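Local atomic coordinates of putative amino acid binding protein (Streptococcus mutans, PDB entry 4C0R), a protein that binds oxidized glutathione disulfide and probably delivers glutathione to the cystine ABC importer TcyBC as its extracellular solute-binding protein. Residues A[5-10]-A[63-68]; A[67-72]-A[190-195]. All coordinates share one frame; numbering follows the deposited sequence.

Interaction 1. Residues A[5-10]-A[63-68]; sequences VTLATV and YQIGAN. With GDS (oxidized glutathione disulfide), chain C.
On one face of this parallel strand pair, the side chain of Ile65 packs obliquely against Leu7 and Val5. Ile65 CD1 meets Val5 CG1 at 3.6 Å. Ile65 CB and CG2 lie along Leu7, while Leu7 CD2 reaches on to the methyl of Ala67. On the other face Ala8 CB sits over the ring of Tyr63, 3.6 Å from its centroid, in a CH-pi contact offset toward the ring's rim. Thr6 CG2, anti to its own backbone N, approaches the same ring obliquely. Helix 27-36 packs on the Leu7 and Ile65 face and helix 51-59 on the Ala8 and Tyr63 face.

Strand 3-9 lies between parallel strands 42-48 and 65-71. Helix 27-36 precedes 42-48 in the chain and helix 51-59 follows it, the beta-alpha-beta build of a periplasmic-binding-protein lobe. Ala8 N gives a nearly straight bond to Ile65 O, and Ala67 N reaches Ala8 O nearly along the C=O axis. Thr6 O is gripped twice, by the N-H groups of Gln64 and Ile65.

At the outer end the Gln64 side chain bends back at chi2 (65°). This brings Gln64 OE1 to 2.8 Å from Thr6 N, in the carbonyl plane and almost straight at 175°. A water also bonds to OE1 and joins it to Thr6 OG1.

At the ligand end Asn68 OD1 accepts from Val10 N at 2.8 Å, with the donor above the carbonyl plane, and also from Gly11 N. Thr9 OG1 lies 2.7 Å from Ala67 O and bonds to Ser17. Val10 CG1 is 3.7 Å from O2 of the bound glutathione disulfide.

Interaction 2. Residues A[67-72]-A[190-195]; sequences ANNISY and PYVYFI. With GDS (oxidized glutathione disulfide), chain C.
The tight side of this contact is apolar. Ile70 and Ile195 cross at about a right angle, their CD1 methyls 4.0 Å apart. Ile195 holds CG1 in the crowded position between its backbone N and carbonyl carbon (chi1 59°), and its CG1 also touches Ile70 CD1. Phe194 turns the edge of its ring to Ala67, with CD1 3.6 Å from the methyl CB. Val31 and Ala32 of helix 27-36 pack against the same phenyl ring. At the border of this apolar part, Val192 CG1 lies against the amide oxygen OD1 of Asn69.

The backbone is looser. Tyr193 N donates to Ile70 O over 2.9 Å, bent to 131° at the hydrogen. This is the one direct backbone hydrogen bond between 67-72 and 190-195. It follows the corner that the chain turns at Asn68 and Asn69. Water fills in for direct bonds. One water accepts from Asn68 N and Ile70 N and donates to Tyr193 O. Two others donate to Tyr191 O; one of them bonds to Ser71 OG and the other accepts from Tyr72 N. Tyr72 lies on the exposed side, with its CB beside Tyr193 CE1 and its phenol leading away.

In this family 3 solute-binding fold, the corner and the residues just after it present polar groups to the ligand. The amino nitrogen N6 of the glutathione disulfide donates to Asn69 O at 2.8 Å and to Ser71 OG at 2.9 Å. Ser71 N points almost straight (178°) at carboxylate oxygen OE8, 2.9 Å away. Asn69 CG lies anti to its backbone N, and Asn69 ND2 donates to ligand O6 at 3.0 Å.

Interactions 1 and 2 lie in one mixed sheet, their centres about 12 Å apart. Strand 65-71 is common to both. It runs parallel to strand 3-9 on one side and antiparallel to strand 191-196 on the other. The chain supplies 5-10 first, then 63-68 and 67-72, which share Ala67 and Asn68, and 190-195 much later. Gly66 N lies 2.9 Å from Ile195 O, a probable hydrogen bond that joins the two contacts directly. The sheet thus unites early and late parts of the sequence within one lobe. Both contacts reach the glutathione disulfide, so this end of the sheet forms part of the ligand pocket.

Interaction 1. Residues A[5-10]-A[63-68]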
loop_
_atom_site.group_PDB
_atom_site.type_symbol
_atom_site.label_atom_id
_atom_site.label_comp_id
_atom_site.label_asym_id
_atom_site.label_seq_id
_atom_site.Cartn_x
_atom_site.Cartn_y
_atom_site.Cartn_z
ATOM N N VAL A 5 -13.719 -9.907 -14.274
ATOM C CA VAL A 5 -13.542 -9.084 -13.074
ATOM C C VAL A 5 -12.302 -8.262 -13.368
ATOM O O VAL A 5 -11.259 -8.839 -13.671
ATOM C CB VAL A 5 -13.249 -9.983 -11.805
ATOM C CG1 VAL A 5 -12.678 -9.175 -10.605
ATOM C CG2 VAL A 5 -14.483 -10.748 -11.399
ATOM N N THR A 6 -12.353 -6.936 -13.228
ATOM C CA THR A 6 -11.148 -6.131 -13.414
ATOM C C THR A 6 -10.607 -5.653 -12.064
ATOM O O THR A 6 -11.304 -5.043 -11.267
ATOM C CB THR A 6 -11.397 -4.942 -14.321
ATOM O OG1 THR A 6 -11.835 -5.447 -15.601
ATOM C CG2 THR A 6 -10.144 -4.138 -14.542
ATOM N N LEU A 7 -9.373 -6.060 -11.800
ATOM C CA LEU A 7 -8.596 -5.595 -10.634
ATOM C C LEU A 7 -7.754 -4.402 -11.065
ATOM O O LEU A 7 -6.959 -4.491 -12.007
ATOM C CB LEU A 7 -7.742 -6.764 -10.112
ATOM C CG LEU A 7 -6.893 -6.419 -8.886
ATOM C CD1 LEU A 7 -6.525 -7.705 -8.148
ATOM C CD2 LEU A 7 -5.618 -5.657 -9.199
ATOM N N ALA A 8 -7.977 -3.277 -10.394
ATOM C CA ALA A 8 -7.226 -2.042 -10.679
ATOM C C ALA A 8 -6.098 -1.824 -9.683
ATOM O O ALA A 8 -6.254 -2.057 -8.485
ATOM C CB ALA A 8 -8.155 -0.843 -10.678
ATOM N N THR A 9 -4.924 -1.432 -10.219
ATOM C CA THR A 9 -3.767 -1.199 -9.411
ATOM C C THR A 9 -2.981 -0.048 -9.965
ATOM O O THR A 9 -3.186 0.295 -11.111
ATOM C CB THR A 9 -2.918 -2.484 -9.337
ATOM O OG1 THR A 9 -1.893 -2.347 -8.371
ATOM C CG2 THR A 9 -2.307 -2.808 -10.682
ATOM N N VAL A 10 -2.056 0.524 -9.197
ATOM C CA VAL A 10 -1.212 1.590 -9.748
ATOM C C VAL A 10 0.044 0.974 -10.354
ATOM O O VAL A 10 0.523 1.426 -11.406
ATOM C CB VAL A 10 -0.824 2.635 -8.700
ATOM C CG1 VAL A 10 -0.131 3.791 -9.363
ATOM C CG2 VAL A 10 -2.073 3.155 -7.943
ATOM N N TYR A 63 -14.376 -0.863 -12.331
ATOM C CA TYR A 63 -13.478 -1.842 -11.732
ATOM C C TYR A 63 -14.218 -2.551 -10.612
ATOM O O TYR A 63 -15.112 -1.973 -10.006
ATOM C CB TYR A 63 -12.213 -1.155 -11.119
ATOM C CG TYR A 63 -11.404 -0.338 -12.081
ATOM C CD1 TYR A 63 -11.095 -0.810 -13.339
ATOM C CD2 TYR A 63 -10.958 0.922 -11.719
ATOM C CE1 TYR A 63 -10.367 -0.047 -14.235
ATOM C CE2 TYR A 63 -10.210 1.681 -12.622
ATOM C CZ TYR A 63 -9.936 1.181 -13.860
ATOM O OH TYR A 63 -9.174 1.946 -14.752
ATOM N N GLN A 64 -13.846 -3.801 -10.311
ATOM C CA GLN A 64 -14.455 -4.584 -9.233
ATOM C C GLN A 64 -13.565 -4.762 -8.005
ATOM O O GLN A 64 -14.079 -4.899 -6.914
ATOM C CB GLN A 64 -14.901 -5.960 -9.724
ATOM C CG GLN A 64 -16.066 -5.910 -10.709
ATOM C CD GLN A 64 -15.729 -5.234 -12.024
ATOM O OE1 GLN A 64 -14.799 -5.637 -12.738
ATOM N NE2 GLN A 64 -16.482 -4.198 -12.352
ATOM N N ILE A 65 -12.232 -4.773 -8.209
ATOM C CA ILE A 65 -11.291 -4.977 -7.108
ATOM C C ILE A 65 -10.239 -3.898 -7.228
ATOM O O ILE A 65 -9.849 -3.522 -8.342
ATOM C CB ILE A 65 -10.570 -6.352 -7.176
ATOM C CG1 ILE A 65 -11.567 -7.478 -7.402
ATOM C CG2 ILE A 65 -9.799 -6.555 -5.902
ATOM C CD1 ILE A 65 -10.906 -8.823 -7.516
ATOM N N GLY A 66 -9.764 -3.390 -6.100
ATOM C CA GLY A 66 -8.630 -2.489 -6.042
ATOM C C GLY A 66 -7.562 -3.127 -5.169
ATOM O O GLY A 66 -7.866 -3.734 -4.143
ATOM N N ALA A 67 -6.312 -3.000 -5.578
ATOM C CA ALA A 67 -5.191 -3.599 -4.830
ATOM C C ALA A 67 -3.962 -2.801 -5.104
ATOM O O ALA A 67 -3.557 -2.687 -6.251
ATOM C CB ALA A 67 -4.962 -4.992 -5.241
ATOM N N ASN A 68 -3.407 -2.208 -4.073
ATOM C CA ASN A 68 -2.151 -1.478 -4.138
ATOM C C ASN A 68 -1.728 -1.063 -2.716
ATOM O O ASN A 68 -1.725 0.113 -2.383
ATOM C CB ASN A 68 -2.282 -0.226 -5.039
ATOM C CG ASN A 68 -0.952 0.223 -5.603
ATOM O OD1 ASN A 68 -0.630 0.006 -6.788
ATOM N ND2 ASN A 68 -0.145 0.815 -4.756
HETATM C CD1 GDS C . -0.025 9.334 -8.229
HETATM N N2 GDS C . 1.337 9.079 -7.742
HETATM C CA2 GDS C . 1.835 7.776 -7.999
HETATM C C2 GDS C . 2.468 7.487 -9.315
HETATM O O2 GDS C . 2.524 6.318 -9.752
HETATM C CB2 GDS C . 1.749 6.643 -7.051
HETATM S SG2 GDS C . 1.129 7.107 -5.448
HETATM N N3 GDS C . 3.006 8.607 -10.057
HETATM C CA3 GDS C . 3.555 8.389 -11.395
HETATM C C3 GDS C . 2.475 8.948 -12.319
HETATM O OE3 GDS C . 2.783 9.565 -13.387
HETATM O OE4 GDS C . 1.243 8.831 -12.055
HETATM N N4 GDS C . 1.923 5.914 -2.538
HETATM C CA4 GDS C . 3.109 6.720 -2.376
HETATM C C4 GDS C . 2.814 7.912 -1.534
HETATM O OE5 GDS C . 1.825 7.933 -0.739
HETATM O OE6 GDS C . 3.631 8.872 -1.603
HETATM C C5 GDS C . 1.988 4.768 -3.390
HETATM O O5 GDS C . 3.050 4.465 -3.932
HETATM C CA5 GDS C . 0.700 4.104 -3.590
HETATM N N5 GDS C . -0.201 4.024 -2.515
HETATM C CB5 GDS C . 0.131 4.288 -4.958
HETATM S SG5 GDS C . -0.520 5.975 -5.102
HETATM C CA6 GDS C . -1.374 3.756 2.052
HETATM C C6 GDS C . -2.842 3.998 1.740
HETATM O OE7 GDS C . -3.207 5.163 1.420
HETATM O OE8 GDS C . -3.674 3.060 1.783
HETATM N N6 GDS C . -1.262 2.398 2.616
HETATM C CB6 GDS C . -0.529 3.933 0.843
HETATM C CG6 GDS C . -1.202 3.237 -0.362
HETATM C CD6 GDS C . -0.151 3.128 -1.446
HETATM O O6 GDS C . 0.754 2.282 -1.488
HETATM O O HOH W 1 -14.697 -5.776 -15.506
#

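Interaction 2. Residues A[67-72]-A[190-195]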
loop_
_atom_site.group_PDB
_atom_site.type_symbol
_atom_site.label_atom_id
_atom_site.label_comp_id
_atom_site.label_asym_id
_atom_site.label_seq_id
_atom_site.Cartn_x
_atom_site.Cartn_y
_atom_site.Cartn_z
ATOM N N ALA A 67 -6.312 -3.000 -5.578
ATOM C CA ALA A 67 -5.191 -3.599 -4.830
ATOM C C ALA A 67 -3.962 -2.801 -5.104
ATOM O O ALA A 67 -3.557 -2.687 -6.251
ATOM C CB ALA A 67 -4.962 -4.992 -5.241
ATOM N N ASN A 68 -3.407 -2.208 -4.073
ATOM C CA ASN A 68 -2.151 -1.478 -4.138
ATOM C C ASN A 68 -1.728 -1.063 -2.716
ATOM O O ASN A 68 -1.725 0.113 -2.383
ATOM C CB ASN A 68 -2.282 -0.226 -5.039
ATOM C CG ASN A 68 -0.952 0.223 -5.603
ATOM O OD1 ASN A 68 -0.630 0.006 -6.788
ATOM N ND2 ASN A 68 -0.145 0.815 -4.756
ATOM N N ASN A 69 -1.357 -2.005 -1.876
ATOM C CA ASN A 69 -0.891 -1.674 -0.502
ATOM C C ASN A 69 -1.932 -0.776 0.220
ATOM O O ASN A 69 -1.571 0.191 0.893
ATOM C CB ASN A 69 0.451 -0.975 -0.610
ATOM C CG ASN A 69 1.108 -0.618 0.719
ATOM O OD1 ASN A 69 1.158 -1.414 1.651
ATOM N ND2 ASN A 69 1.650 0.589 0.778
ATOM N N ILE A 70 -3.206 -1.128 0.079
ATOM C CA ILE A 70 -4.281 -0.253 0.553
ATOM C C ILE A 70 -4.663 -0.494 1.989
ATOM O O ILE A 70 -5.007 -1.595 2.363
ATOM C CB ILE A 70 -5.517 -0.441 -0.322
ATOM C CG1 ILE A 70 -5.225 0.002 -1.756
ATOM C CG2 ILE A 70 -6.745 0.333 0.187
ATOM C CD1 ILE A 70 -6.331 -0.424 -2.805
ATOM N N SER A 71 -4.602 0.554 2.800
ATOM C CA SER A 71 -4.968 0.524 4.196
ATOM C C SER A 71 -6.484 0.635 4.398
ATOM O O SER A 71 -7.200 1.110 3.537
ATOM C CB SER A 71 -4.372 1.761 4.907
ATOM O OG SER A 71 -2.968 1.772 4.844
ATOM N N TYR A 72 -6.940 0.212 5.569
ATOM C CA TYR A 72 -8.311 0.500 5.992
ATOM C C TYR A 72 -8.427 1.949 6.445
ATOM O O TYR A 72 -7.628 2.422 7.296
ATOM C CB TYR A 72 -8.644 -0.348 7.217
ATOM C CG TYR A 72 -10.031 -0.071 7.710
ATOM C CD1 TYR A 72 -11.100 -0.655 7.086
ATOM C CD2 TYR A 72 -10.249 0.772 8.783
ATOM C CE1 TYR A 72 -12.397 -0.426 7.516
ATOM C CE2 TYR A 72 -11.589 1.017 9.217
ATOM C CZ TYR A 72 -12.611 0.377 8.567
ATOM O OH TYR A 72 -13.970 0.568 8.891
ATOM N N PRO A 190 -1.438 -2.242 11.273
ATOM C CA PRO A 190 -1.216 -1.580 9.973
ATOM C C PRO A 190 -1.460 -2.529 8.789
ATOM O O PRO A 190 -0.570 -2.782 7.992
ATOM C CB PRO A 190 0.263 -1.182 10.052
ATOM C CG PRO A 190 0.849 -2.214 10.928
ATOM C CD PRO A 190 -0.174 -2.544 11.951
ATOM N N TYR A 191 -2.667 -3.034 8.702
ATOM C CA TYR A 191 -2.979 -4.036 7.733
ATOM C C TYR A 191 -3.215 -3.434 6.356
ATOM O O TYR A 191 -3.587 -2.255 6.225
ATOM C CB TYR A 191 -4.187 -4.838 8.171
ATOM C CG TYR A 191 -4.003 -5.771 9.371
ATOM C CD1 TYR A 191 -2.779 -6.206 9.737
ATOM C CD2 TYR A 191 -5.106 -6.259 10.048
ATOM C CE1 TYR A 191 -2.623 -7.109 10.820
ATOM C CE2 TYR A 191 -4.969 -7.172 11.063
ATOM C CZ TYR A 191 -3.726 -7.595 11.422
ATOM O OH TYR A 191 -3.580 -8.528 12.469
ATOM N N VAL A 192 -3.049 -4.251 5.332
ATOM C CA VAL A 192 -3.442 -3.830 4.001
ATOM C C VAL A 192 -4.364 -4.907 3.420
ATOM O O VAL A 192 -4.407 -6.065 3.939
ATOM C CB VAL A 192 -2.307 -3.535 3.147
ATOM C CG1 VAL A 192 -1.557 -2.232 3.660
ATOM C CG2 VAL A 192 -1.431 -4.739 3.052
ATOM N N TYR A 193 -5.133 -4.541 2.401
ATOM C CA TYR A 193 -6.325 -5.296 2.022
ATOM C C TYR A 193 -6.611 -5.175 0.552
ATOM O O TYR A 193 -6.145 -4.193 -0.057
ATOM C CB TYR A 193 -7.547 -4.597 2.649
ATOM C CG TYR A 193 -7.555 -4.511 4.148
ATOM C CD1 TYR A 193 -6.904 -3.481 4.838
ATOM C CD2 TYR A 193 -8.211 -5.471 4.871
ATOM C CE1 TYR A 193 -6.927 -3.418 6.241
ATOM C CE2 TYR A 193 -8.212 -5.446 6.263
ATOM C CZ TYR A 193 -7.612 -4.413 6.940
ATOM O OH TYR A 193 -7.653 -4.399 8.321
ATOM N N PHE A 194 -7.425 -6.061 0.024
ATOM C CA PHE A 194 -8.131 -5.810 -1.229
ATOM C C PHE A 194 -9.374 -5.014 -0.906
ATOM O O PHE A 194 -9.986 -5.209 0.150
ATOM C CB PHE A 194 -8.577 -7.103 -1.884
ATOM C CG PHE A 194 -7.432 -7.961 -2.372
ATOM C CD1 PHE A 194 -6.660 -7.559 -3.453
ATOM C CD2 PHE A 194 -7.130 -9.166 -1.749
ATOM C CE1 PHE A 194 -5.615 -8.349 -3.909
ATOM C CE2 PHE A 194 -6.076 -9.967 -2.228
ATOM C CZ PHE A 194 -5.347 -9.552 -3.296
ATOM N N ILE A 195 -9.791 -4.132 -1.815
ATOM C CA ILE A 195 -11.071 -3.499 -1.698
ATOM C C ILE A 195 -11.933 -3.824 -2.911
ATOM O O ILE A 195 -11.435 -4.251 -3.943
ATOM C CB ILE A 195 -10.971 -1.974 -1.511
ATOM C CG1 ILE A 195 -10.232 -1.314 -2.678
ATOM C CG2 ILE A 195 -10.349 -1.593 -0.178
ATOM C CD1 ILE A 195 -10.254 0.237 -2.602
HETATM C CD1 GDS C . -0.025 9.334 -8.229
HETATM N N2 GDS C . 1.337 9.079 -7.742
HETATM C CA2 GDS C . 1.835 7.776 -7.999
HETATM C C2 GDS C . 2.468 7.487 -9.315
HETATM O O2 GDS C . 2.524 6.318 -9.752
HETATM C CB2 GDS C . 1.749 6.643 -7.051
HETATM S SG2 GDS C . 1.129 7.107 -5.448
HETATM N N3 GDS C . 3.006 8.607 -10.057
HETATM C CA3 GDS C . 3.555 8.389 -11.395
HETATM C C3 GDS C . 2.475 8.948 -12.319
HETATM O OE3 GDS C . 2.783 9.565 -13.387
HETATM O OE4 GDS C . 1.243 8.831 -12.055
HETATM N N4 GDS C . 1.923 5.914 -2.538
HETATM C CA4 GDS C . 3.109 6.720 -2.376
HETATM C C4 GDS C . 2.814 7.912 -1.534
HETATM O OE5 GDS C . 1.825 7.933 -0.739
HETATM O OE6 GDS C . 3.631 8.872 -1.603
HETATM C C5 GDS C . 1.988 4.768 -3.390
HETATM O O5 GDS C . 3.050 4.465 -3.932
HETATM C CA5 GDS C . 0.700 4.104 -3.590
HETATM N N5 GDS C . -0.201 4.024 -2.515
HETATM C CB5 GDS C . 0.131 4.288 -4.958
HETATM S SG5 GDS C . -0.520 5.975 -5.102
HETATM C CA6 GDS C . -1.374 3.756 2.052
HETATM C C6 GDS C . -2.842 3.998 1.740
HETATM O OE7 GDS C . -3.207 5.163 1.420
HETATM O OE8 GDS C . -3.674 3.060 1.783
HETATM N N6 GDS C . -1.262 2.398 2.616
HETATM C CB6 GDS C . -0.529 3.933 0.843
HETATM C CG6 GDS C . -1.202 3.237 -0.362
HETATM C CD6 GDS C . -0.151 3.128 -1.446
HETATM O O6 GDS C . 0.754 2.282 -1.488
HETATM O O HOH W 2 -3.961 -3.492 -1.557
HETATM O O HOH W 3 -2.138 0.097 6.717
HETATM O O HOH W 4 -5.137 -0.566 7.655
#